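Local coordinates for protein putative sugar phosphate isomerase (Acidithiobacillus ferrooxidans, PDB 3L2H) that is a putative sugar phosphate isomerase of the cupin superfamily that probably binds a metal ion, at residues B[23-27]-B[131-136]; B[58-64]-B[102-108]; B[66-70]-B[121-127]. All coordinates share one frame; numbering follows the deposited sequence.

In the fold
The three contacts join loops and strand ends of a cupin fold. Contacts 1 and 2 lie about 10 Å apart between centres and touch directly: N27 ND2 reaches E58 OE2 at 3.0 Å and Q134 NE2 reaches E61 OE2 at 2.8 Å, both probable hydrogen bonds. Contacts 2 and 3, with centres about 15 Å apart, meet where H63 NE2 lies 2.8 Å from E70 OE1. Both also touch one 1,2-ethanediol, probably from the crystallisation liquor, lodged beside H63, E70 and H105, which, with H65, probably correspond to the metal-ligand positions of other cupins. Contacts 1 and 3, about 18 Å apart, do not touch, but both involve the chain running through strand 126-131.

Contact 1: residues B[23-27]-B[131-136]; sequences VHFLN and YPNQHK
L26 and Q134 face each other across two turns, their CA atoms 7.7 Å apart, too far for the backbones to pair. A type I turn runs from H24 to N27, while 131-136 folds back so that Y131 N donates to K136 O, with H135 and K136 both facing Y131 in a G1 bulge. Side chains bridge the space between. The CD1 methyl of L26 rests over one face of the Y131 ring, 3.6 Å from its centroid, a CH-pi contact suited to a branched aliphatic chain crossing the tyrosine at about a right angle. Its CB meets CG of Q134 more loosely; that amide's NE2 goes to E61. H24 approaches Y131 from the opposite direction, the rings oblique with planes 68° apart. Water 1 joins H24 NE2 (3.1 Å) to Y131 OH (2.5 Å, a short link). The imidazole cannot turn easily, because L26 N donates to ND1 at 3.0 Å, almost in the ring plane; with CG anti to its own N (chi1 -163°), H24 folds back over its turn. The contact thus joins two beta-hairpin tips, the connection from strand 20-24 to 27-36 and that from 126-131 to 136-141, which belong to separate sheets of the cupin barrel.

Contact 2: residues B[58-64]-B[102-108]; sequences ESTEYHL and AAAHSIS. With EDO (1,2-ethanediol), chain N.
From E58 to L64 the chain runs nearly antiparallel to 102-108, bridged at E58 with S108 and again at H63 with H105, where the register has slipped by two. The H63-H105 pair is hydrogen-bonded both ways, H63 N to H105 O at 3.1 Å and H105 N to H63 O. Nearer the other bridge, S59 N donates to I107 O (2.8 Å), and the hydroxyl of S59 accepts from I107 N at 3.1 Å. Serine suits this place because its OG, set between its own N and carbonyl carbon (chi1 70°), can supply a second acceptor while also making a very short hydrogen bond with O2 of the ethanediol. H105 NE2 holds the same O2 at 2.7 Å. H63 and H105 lie side by side and point the same way, their ring planes 63° apart and NE2 of the first 3.7 Å from CE1 of the second. H63 ND1 donates within its ring plane to E61 O and NE2 is held by E70, so both nitrogens fix the ring. Water 3 donates to H63 O and A103 O and also meets H105 ND1. On the other side of the backbone, Y62 lays one ring face over the A104 methyl, 3.8 Å from centroid to CB; the smallness of alanine lets Y62 CE1 also approach A104 O and C. Strand 105-108 pairs along its far edge with strand 79-83, through S106 and T82, and F98 of strand 95-98 stacks on H105. V129 and Y131 of strand 126-131 pack against H63.

Contact 3: residues B[66-70]-B[121-127]; sequences HYEEE and GQRLDQD. With EDO (1,2-ethanediol), chain N.
E68, D127 and Q122 carry most of this contact, each using a side-chain oxygen to take up backbone N-H groups. E68 reaches across with its chain extended beyond CG, and OE2 receives L124 N at 2.8 Å, almost straight at 177°, on the anti side of the carboxylate and 32° out of its plane. The same oxygen forms a salt bridge with R140. D127 works in the reverse direction: its OD1 accepts Y67 N at 2.9 Å, nearly along the C-O axis, and E68 N weakly. CG of D127 is anti to its backbone N (chi1 -164°), which carries the carboxylate to the N-H groups of Y67 and E68. Q122 OE1 accepts E69 N at 2.9 Å while Q122 N donates to E69 O at 3.1 Å, so Q122 grips the backbone of E69 at both N and O, a glutamine suiting the place because its amide oxygen can serve as the acceptor. Next to it E70 and G121 form an antiparallel non-hydrogen-bonded pair, CA atoms 4.2 Å apart, and E70 turns its OE2 to the ethanediol. Replacing E68 with an alanine would probably leave L124 N without its acceptor and R140 without its carboxylate mate. E68 OE1 and D127 OD2 approach to 3.7 Å, like charges whose repulsion is likely to be eased by R140 and by water 4, which donates to both, weakly to OE1. D127 OD2 also bonds H65 ND1, consistent with a second-shell carboxylate orienting a histidine at a position that binds metal in other cupins.

Contact 1: residues B[23-27]-B[131-136]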
loop_
_atom_site.group_PDB
_atom_site.type_symbol
_atom_site.label_atom_id
_atom_site.label_comp_id
_atom_site.label_asym_id
_atom_site.label_seq_id
_atom_site.Cartn_x
_atom_site.Cartn_y
_atom_site.Cartn_z
ATOM N N VAL B 23 18.442 -19.795 -13.669
ATOM C CA VAL B 23 18.146 -21.151 -13.197
ATOM C C VAL B 23 17.460 -20.937 -11.830
ATOM O O VAL B 23 17.954 -20.171 -10.987
ATOM C CB VAL B 23 19.366 -22.059 -13.087
ATOM C CG1 VAL B 23 18.944 -23.473 -12.716
ATOM C CG2 VAL B 23 20.164 -22.094 -14.412
ATOM N N HIS B 24 16.284 -21.530 -11.648
ATOM C CA HIS B 24 15.614 -21.432 -10.368
ATOM C C HIS B 24 16.451 -22.137 -9.281
ATOM O O HIS B 24 16.946 -23.283 -9.485
ATOM C CB HIS B 24 14.211 -22.004 -10.455
ATOM C CG HIS B 24 13.359 -21.577 -9.325
ATOM N ND1 HIS B 24 13.543 -22.043 -8.043
ATOM C CD2 HIS B 24 12.384 -20.643 -9.255
ATOM C CE1 HIS B 24 12.708 -21.420 -7.237
ATOM N NE2 HIS B 24 11.980 -20.585 -7.948
ATOM N N PHE B 25 16.594 -21.509 -8.103
ATOM C CA PHE B 25 17.476 -22.120 -7.068
ATOM C C PHE B 25 16.932 -23.429 -6.460
ATOM O O PHE B 25 17.702 -24.199 -5.849
ATOM C CB PHE B 25 17.832 -21.129 -5.956
ATOM C CG PHE B 25 16.777 -20.988 -4.882
ATOM C CD1 PHE B 25 15.601 -20.320 -5.127
ATOM C CD2 PHE B 25 16.977 -21.516 -3.624
ATOM C CE1 PHE B 25 14.632 -20.161 -4.120
ATOM C CE2 PHE B 25 15.981 -21.379 -2.631
ATOM C CZ PHE B 25 14.839 -20.660 -2.889
ATOM N N LEU B 26 15.646 -23.710 -6.696
ATOM C CA LEU B 26 15.006 -24.934 -6.231
ATOM C C LEU B 26 14.767 -25.947 -7.335
ATOM O O LEU B 26 14.268 -27.053 -7.039
ATOM C CB LEU B 26 13.699 -24.609 -5.466
ATOM C CG LEU B 26 13.868 -23.933 -4.085
ATOM C CD1 LEU B 26 12.507 -23.498 -3.420
ATOM C CD2 LEU B 26 14.674 -24.834 -3.127
ATOM N N ASN B 27 15.162 -25.640 -8.572
ATOM C CA ASN B 27 14.903 -26.572 -9.700
ATOM C C ASN B 27 15.971 -26.415 -10.769
ATOM O O ASN B 27 15.953 -25.429 -11.533
ATOM C CB ASN B 27 13.500 -26.380 -10.302
ATOM C CG ASN B 27 13.185 -27.402 -11.364
ATOM O OD1 ASN B 27 14.038 -28.222 -11.729
ATOM N ND2 ASN B 27 11.974 -27.330 -11.913
ATOM N N TYR B 131 6.463 -23.506 -2.256
ATOM C CA TYR B 131 7.047 -24.491 -3.173
ATOM C C TYR B 131 6.629 -25.879 -2.699
ATOM O O TYR B 131 7.387 -26.568 -2.005
ATOM C CB TYR B 131 8.558 -24.331 -3.233
ATOM C CG TYR B 131 9.000 -22.972 -3.691
ATOM C CD1 TYR B 131 8.944 -22.612 -5.018
ATOM C CD2 TYR B 131 9.456 -22.043 -2.782
ATOM C CE1 TYR B 131 9.351 -21.376 -5.449
ATOM C CE2 TYR B 131 9.859 -20.780 -3.194
ATOM C CZ TYR B 131 9.826 -20.463 -4.524
ATOM O OH TYR B 131 10.215 -19.201 -4.931
ATOM N N PRO B 132 5.416 -26.297 -3.059
ATOM C CA PRO B 132 4.897 -27.526 -2.426
ATOM C C PRO B 132 5.768 -28.779 -2.644
ATOM O O PRO B 132 5.842 -29.620 -1.740
ATOM C CB PRO B 132 3.515 -27.702 -3.047
ATOM C CG PRO B 132 3.122 -26.312 -3.601
ATOM C CD PRO B 132 4.422 -25.624 -3.935
ATOM N N ASN B 133 6.435 -28.895 -3.788
ATOM C CA ASN B 133 7.220 -30.105 -4.088
ATOM C C ASN B 133 8.520 -30.142 -3.315
ATOM O O ASN B 133 9.108 -31.237 -3.157
ATOM C CB ASN B 133 7.484 -30.284 -5.593
ATOM C CG ASN B 133 6.197 -30.590 -6.373
ATOM O OD1 ASN B 133 5.179 -31.002 -5.785
ATOM N ND2 ASN B 133 6.235 -30.381 -7.664
ATOM N N GLN B 134 8.940 -28.996 -2.795
ATOM C CA GLN B 134 10.090 -28.939 -1.944
ATOM C C GLN B 134 9.702 -28.850 -0.443
ATOM O O GLN B 134 10.581 -28.806 0.367
ATOM C CB GLN B 134 10.985 -27.737 -2.308
ATOM C CG GLN B 134 11.380 -27.695 -3.818
ATOM C CD GLN B 134 11.974 -28.981 -4.299
ATOM O OE1 GLN B 134 12.736 -29.631 -3.570
ATOM N NE2 GLN B 134 11.634 -29.391 -5.510
ATOM N N HIS B 135 8.414 -28.790 -0.111
ATOM C CA HIS B 135 7.965 -28.673 1.279
ATOM C C HIS B 135 8.519 -27.399 1.932
ATOM O O HIS B 135 8.921 -27.412 3.101
ATOM C CB HIS B 135 8.374 -29.945 2.051
ATOM C CG HIS B 135 7.546 -30.243 3.246
ATOM N ND1 HIS B 135 8.083 -30.318 4.523
ATOM C CD2 HIS B 135 6.222 -30.481 3.377
ATOM C CE1 HIS B 135 7.119 -30.635 5.374
ATOM N NE2 HIS B 135 5.975 -30.711 4.714
ATOM N N LYS B 136 8.532 -26.304 1.170
ATOM C CA LYS B 136 9.056 -25.032 1.658
ATOM C C LYS B 136 8.117 -23.851 1.407
ATOM O O LYS B 136 7.443 -23.796 0.398
ATOM C CB LYS B 136 10.414 -24.726 0.995
ATOM C CG LYS B 136 11.550 -25.675 1.440
ATOM C CD LYS B 136 12.740 -25.460 0.638
ATOM C CE LYS B 136 13.777 -26.630 0.773
ATOM N NZ LYS B 136 13.909 -27.107 2.157
HETATM O O HOH W 1 9.734 -18.481 -7.326
#

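Contact 2: residues B[58-64]-B[102-108]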
loop_
_atom_site.group_PDB
_atom_site.type_symbol
_atom_site.label_atom_id
_atom_site.label_comp_id
_atom_site.label_asym_id
_atom_site.label_seq_id
_atom_site.Cartn_x
_atom_site.Cartn_y
_atom_site.Cartn_z
ATOM N N GLU B 58 12.138 -26.213 -17.876
ATOM C CA GLU B 58 10.918 -25.780 -17.246
ATOM C C GLU B 58 11.011 -24.302 -16.936
ATOM O O GLU B 58 12.089 -23.728 -16.877
ATOM C CB GLU B 58 10.665 -26.519 -15.933
ATOM C CG GLU B 58 10.357 -27.996 -15.999
ATOM C CD GLU B 58 10.114 -28.510 -14.573
ATOM O OE1 GLU B 58 9.081 -28.150 -13.918
ATOM O OE2 GLU B 58 11.024 -29.136 -14.058
ATOM N N SER B 59 9.861 -23.703 -16.677
ATOM C CA SER B 59 9.769 -22.269 -16.488
ATOM C C SER B 59 10.143 -21.808 -15.088
ATOM O O SER B 59 10.509 -20.635 -14.906
ATOM C CB SER B 59 8.328 -21.805 -16.820
ATOM O OG SER B 59 7.355 -22.231 -15.865
ATOM N N THR B 60 10.050 -22.721 -14.113
ATOM C CA THR B 60 10.110 -22.338 -12.713
ATOM C C THR B 60 10.151 -23.586 -11.833
ATOM O O THR B 60 10.158 -24.693 -12.342
ATOM C CB THR B 60 8.832 -21.505 -12.332
ATOM O OG1 THR B 60 9.013 -20.883 -11.060
ATOM C CG2 THR B 60 7.584 -22.407 -12.332
ATOM N N GLU B 61 10.240 -23.409 -10.522
ATOM C CA GLU B 61 9.889 -24.491 -9.604
ATOM C C GLU B 61 8.431 -24.318 -9.279
ATOM O O GLU B 61 7.988 -23.201 -8.976
ATOM C CB GLU B 61 10.710 -24.434 -8.317
ATOM C CG GLU B 61 10.208 -25.379 -7.217
ATOM C CD GLU B 61 10.338 -26.858 -7.552
ATOM O OE1 GLU B 61 11.025 -27.183 -8.547
ATOM O OE2 GLU B 61 9.776 -27.739 -6.818
ATOM N N TYR B 62 7.662 -25.394 -9.389
ATOM C CA TYR B 62 6.228 -25.432 -9.038
ATOM C C TYR B 62 5.946 -24.578 -7.822
ATOM O O TYR B 62 6.491 -24.834 -6.746
ATOM C CB TYR B 62 5.856 -26.865 -8.767
ATOM C CG TYR B 62 4.391 -27.191 -8.582
ATOM C CD1 TYR B 62 3.478 -27.066 -9.629
ATOM C CD2 TYR B 62 3.923 -27.634 -7.356
ATOM C CE1 TYR B 62 2.122 -27.405 -9.456
ATOM C CE2 TYR B 62 2.594 -27.991 -7.169
ATOM C CZ TYR B 62 1.705 -27.873 -8.220
ATOM O OH TYR B 62 0.412 -28.203 -8.010
ATOM N N HIS B 63 5.105 -23.546 -7.995
ATOM C CA HIS B 63 4.926 -22.574 -6.924
ATOM C C HIS B 63 3.552 -21.885 -6.906
ATOM O O HIS B 63 2.801 -21.890 -7.887
ATOM C CB HIS B 63 6.040 -21.511 -7.007
ATOM C CG HIS B 63 5.882 -20.585 -8.168
ATOM N ND1 HIS B 63 6.482 -20.805 -9.387
ATOM C CD2 HIS B 63 5.081 -19.499 -8.338
ATOM C CE1 HIS B 63 6.130 -19.851 -10.231
ATOM N NE2 HIS B 63 5.246 -19.067 -9.634
ATOM N N LEU B 64 3.270 -21.265 -5.759
ATOM C CA LEU B 64 2.031 -20.551 -5.501
ATOM C C LEU B 64 2.373 -19.250 -4.807
ATOM O O LEU B 64 3.023 -19.255 -3.754
ATOM C CB LEU B 64 1.133 -21.371 -4.572
ATOM C CG LEU B 64 -0.192 -20.726 -4.180
ATOM C CD1 LEU B 64 -1.154 -20.641 -5.361
ATOM C CD2 LEU B 64 -0.831 -21.532 -3.059
ATOM N N ALA B 102 -4.558 -18.962 -6.044
ATOM C CA ALA B 102 -5.493 -19.673 -6.883
ATOM C C ALA B 102 -5.011 -21.061 -7.242
ATOM O O ALA B 102 -5.773 -22.008 -7.124
ATOM C CB ALA B 102 -5.773 -18.869 -8.153
ATOM N N ALA B 103 -3.759 -21.200 -7.685
ATOM C CA ALA B 103 -3.272 -22.494 -8.130
ATOM C C ALA B 103 -1.744 -22.511 -8.225
ATOM O O ALA B 103 -1.156 -21.604 -8.820
ATOM C CB ALA B 103 -3.864 -22.818 -9.476
ATOM N N ALA B 104 -1.108 -23.524 -7.648
ATOM C CA ALA B 104 0.329 -23.756 -7.871
ATOM C C ALA B 104 0.530 -24.177 -9.328
ATOM O O ALA B 104 -0.297 -24.897 -9.880
ATOM C CB ALA B 104 0.854 -24.832 -6.900
ATOM N N HIS B 105 1.619 -23.753 -9.944
ATOM C CA HIS B 105 1.896 -24.120 -11.313
ATOM C C HIS B 105 3.355 -24.170 -11.660
ATOM O O HIS B 105 4.203 -23.573 -10.982
ATOM C CB HIS B 105 1.230 -23.097 -12.276
ATOM C CG HIS B 105 2.137 -21.997 -12.710
ATOM N ND1 HIS B 105 2.319 -20.847 -11.977
ATOM C CD2 HIS B 105 2.932 -21.880 -13.808
ATOM C CE1 HIS B 105 3.199 -20.072 -12.602
ATOM N NE2 HIS B 105 3.571 -20.671 -13.729
ATOM N N SER B 106 3.619 -24.866 -12.761
ATOM C CA SER B 106 4.858 -24.784 -13.481
ATOM C C SER B 106 4.559 -25.100 -14.959
ATOM O O SER B 106 3.521 -25.638 -15.286
ATOM C CB SER B 106 5.937 -25.730 -12.927
ATOM O OG SER B 106 5.492 -27.083 -12.943
ATOM N N ILE B 107 5.483 -24.724 -15.833
ATOM C CA ILE B 107 5.417 -25.038 -17.250
ATOM C C ILE B 107 6.679 -25.794 -17.675
ATOM O O ILE B 107 7.800 -25.427 -17.275
ATOM C CB ILE B 107 5.298 -23.753 -18.100
ATOM C CG1 ILE B 107 3.930 -23.101 -17.900
ATOM C CG2 ILE B 107 5.515 -24.026 -19.627
ATOM C CD1 ILE B 107 3.857 -21.598 -18.289
ATOM N N SER B 108 6.470 -26.870 -18.438
ATOM C CA SER B 108 7.529 -27.658 -19.040
ATOM C C SER B 108 7.505 -27.484 -20.552
ATOM O O SER B 108 6.439 -27.311 -21.150
ATOM C CB SER B 108 7.345 -29.146 -18.739
ATOM O OG SER B 108 7.503 -29.437 -17.358
HETATM C C1 EDO N . 6.895 -18.360 -14.510
HETATM O O1 EDO N . 6.467 -18.309 -13.131
HETATM C C2 EDO N . 5.824 -18.977 -15.376
HETATM O O2 EDO N . 5.868 -20.406 -15.170
HETATM O O HOH W 2 6.424 -28.158 -15.272
HETATM O O HOH W 3 1.152 -20.328 -9.434
#

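Contact 3: residues B[66-70]-B[121-127]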
loop_
_atom_site.group_PDB
_atom_site.type_symbol
_atom_site.label_atom_id
_atom_site.label_comp_id
_atom_site.label_asym_id
_atom_site.label_seq_id
_atom_site.Cartn_x
_atom_site.Cartn_y
_atom_site.Cartn_z
ATOM N N HIS B 66 1.083 -15.882 -2.753
ATOM C CA HIS B 66 -0.001 -15.464 -1.895
ATOM C C HIS B 66 -0.438 -14.007 -2.125
ATOM O O HIS B 66 -1.562 -13.672 -1.764
ATOM C CB HIS B 66 0.420 -15.603 -0.416
ATOM C CG HIS B 66 0.584 -17.013 0.041
ATOM N ND1 HIS B 66 0.187 -17.435 1.292
ATOM C CD2 HIS B 66 1.100 -18.103 -0.582
ATOM C CE1 HIS B 66 0.458 -18.721 1.413
ATOM N NE2 HIS B 66 1.008 -19.151 0.289
ATOM N N TYR B 67 0.447 -13.154 -2.645
ATOM C CA TYR B 67 0.152 -11.723 -2.837
ATOM C C TYR B 67 0.427 -11.195 -4.243
ATOM O O TYR B 67 -0.292 -10.302 -4.718
ATOM C CB TYR B 67 0.959 -10.862 -1.818
ATOM C CG TYR B 67 0.420 -10.989 -0.426
ATOM C CD1 TYR B 67 -0.635 -10.192 0.002
ATOM C CD2 TYR B 67 0.907 -11.947 0.437
ATOM C CE1 TYR B 67 -1.166 -10.357 1.280
ATOM C CE2 TYR B 67 0.380 -12.128 1.741
ATOM C CZ TYR B 67 -0.629 -11.330 2.152
ATOM O OH TYR B 67 -1.181 -11.476 3.405
ATOM N N GLU B 68 1.472 -11.667 -4.894
ATOM C CA GLU B 68 1.758 -11.222 -6.264
ATOM C C GLU B 68 0.995 -12.022 -7.330
ATOM O O GLU B 68 1.033 -13.260 -7.338
ATOM C CB GLU B 68 3.247 -11.301 -6.596
ATOM C CG GLU B 68 4.165 -10.282 -5.899
ATOM C CD GLU B 68 5.622 -10.391 -6.314
ATOM O OE1 GLU B 68 5.974 -11.321 -7.080
ATOM O OE2 GLU B 68 6.458 -9.519 -5.906
ATOM N N GLU B 69 0.276 -11.315 -8.208
ATOM C CA GLU B 69 -0.297 -11.926 -9.396
ATOM C C GLU B 69 0.782 -12.210 -10.445
ATOM O O GLU B 69 1.820 -11.554 -10.488
ATOM C CB GLU B 69 -1.400 -11.010 -9.984
ATOM C CG GLU B 69 -2.605 -11.006 -9.039
ATOM C CD GLU B 69 -3.770 -10.218 -9.552
ATOM O OE1 GLU B 69 -3.542 -9.365 -10.422
ATOM O OE2 GLU B 69 -4.895 -10.456 -9.054
ATOM N N GLU B 70 0.518 -13.188 -11.311
ATOM C CA GLU B 70 1.461 -13.597 -12.333
ATOM C C GLU B 70 0.626 -14.026 -13.541
ATOM O O GLU B 70 -0.485 -14.515 -13.350
ATOM C CB GLU B 70 2.279 -14.783 -11.793
ATOM C CG GLU B 70 3.280 -15.334 -12.667
ATOM C CD GLU B 70 4.224 -16.298 -11.933
ATOM O OE1 GLU B 70 3.824 -17.068 -11.000
ATOM O OE2 GLU B 70 5.385 -16.242 -12.314
ATOM N N GLY B 121 4.282 -10.087 -14.212
ATOM C CA GLY B 121 4.023 -10.250 -12.799
ATOM C C GLY B 121 4.122 -8.975 -11.989
ATOM O O GLY B 121 4.703 -7.959 -12.428
ATOM N N GLN B 122 3.459 -8.974 -10.850
ATOM C CA GLN B 122 3.547 -7.822 -9.955
ATOM C C GLN B 122 4.853 -7.894 -9.282
ATOM O O GLN B 122 5.397 -9.004 -9.119
ATOM C CB GLN B 122 2.507 -7.848 -8.860
ATOM C CG GLN B 122 1.124 -7.647 -9.261
ATOM C CD GLN B 122 0.242 -7.568 -8.061
ATOM O OE1 GLN B 122 -0.361 -8.567 -7.665
ATOM N NE2 GLN B 122 0.185 -6.389 -7.431
ATOM N N ARG B 123 5.376 -6.747 -8.874
ATOM C CA ARG B 123 6.537 -6.672 -8.007
ATOM C C ARG B 123 6.138 -5.979 -6.724
ATOM O O ARG B 123 5.943 -4.788 -6.756
ATOM C CB ARG B 123 7.649 -5.860 -8.623
ATOM C CG ARG B 123 8.338 -6.567 -9.727
ATOM C CD ARG B 123 9.659 -5.942 -9.994
ATOM N NE ARG B 123 10.234 -6.652 -11.103
ATOM C CZ ARG B 123 11.321 -6.281 -11.759
ATOM N NH1 ARG B 123 11.962 -5.180 -11.441
ATOM N NH2 ARG B 123 11.762 -7.037 -12.750
ATOM N N LEU B 124 5.966 -6.726 -5.636
ATOM C CA LEU B 124 5.546 -6.165 -4.354
ATOM C C LEU B 124 6.661 -6.317 -3.338
ATOM O O LEU B 124 7.464 -7.231 -3.422
ATOM C CB LEU B 124 4.323 -6.885 -3.815
ATOM C CG LEU B 124 3.099 -6.812 -4.681
ATOM C CD1 LEU B 124 1.963 -7.726 -4.083
ATOM C CD2 LEU B 124 2.653 -5.310 -4.869
ATOM N N ASP B 125 6.703 -5.389 -2.402
ATOM C CA ASP B 125 7.682 -5.425 -1.332
ATOM C C ASP B 125 7.525 -6.638 -0.400
ATOM O O ASP B 125 8.518 -7.069 0.177
ATOM C CB ASP B 125 7.582 -4.167 -0.489
ATOM C CG ASP B 125 8.208 -2.948 -1.162
ATOM O OD1 ASP B 125 8.956 -3.078 -2.135
ATOM O OD2 ASP B 125 7.991 -1.854 -0.644
ATOM N N GLN B 126 6.312 -7.142 -0.243
ATOM C CA GLN B 126 6.038 -8.338 0.550
ATOM C C GLN B 126 5.269 -9.409 -0.248
ATOM O O GLN B 126 4.264 -9.124 -0.907
ATOM C CB GLN B 126 5.222 -8.009 1.799
ATOM C CG GLN B 126 5.926 -7.086 2.836
ATOM C CD GLN B 126 5.054 -6.847 4.101
ATOM O OE1 GLN B 126 4.314 -5.877 4.119
ATOM N NE2 GLN B 126 5.100 -7.782 5.129
ATOM N N ASP B 127 5.683 -10.654 -0.079
ATOM C CA ASP B 127 4.969 -11.779 -0.687
ATOM C C ASP B 127 5.303 -13.017 0.117
ATOM O O ASP B 127 6.232 -13.035 0.943
ATOM C CB ASP B 127 5.388 -11.924 -2.160
ATOM C CG ASP B 127 4.451 -12.808 -3.003
ATOM O OD1 ASP B 127 3.303 -13.102 -2.598
ATOM O OD2 ASP B 127 4.930 -13.190 -4.107
HETATM C C1 EDO N . 6.895 -18.360 -14.510
HETATM O O1 EDO N . 6.467 -18.309 -13.131
HETATM C C2 EDO N . 5.824 -18.977 -15.376
HETATM O O2 EDO N . 5.868 -20.406 -15.170
HETATM O O HOH W 4 7.361 -12.769 -5.026
#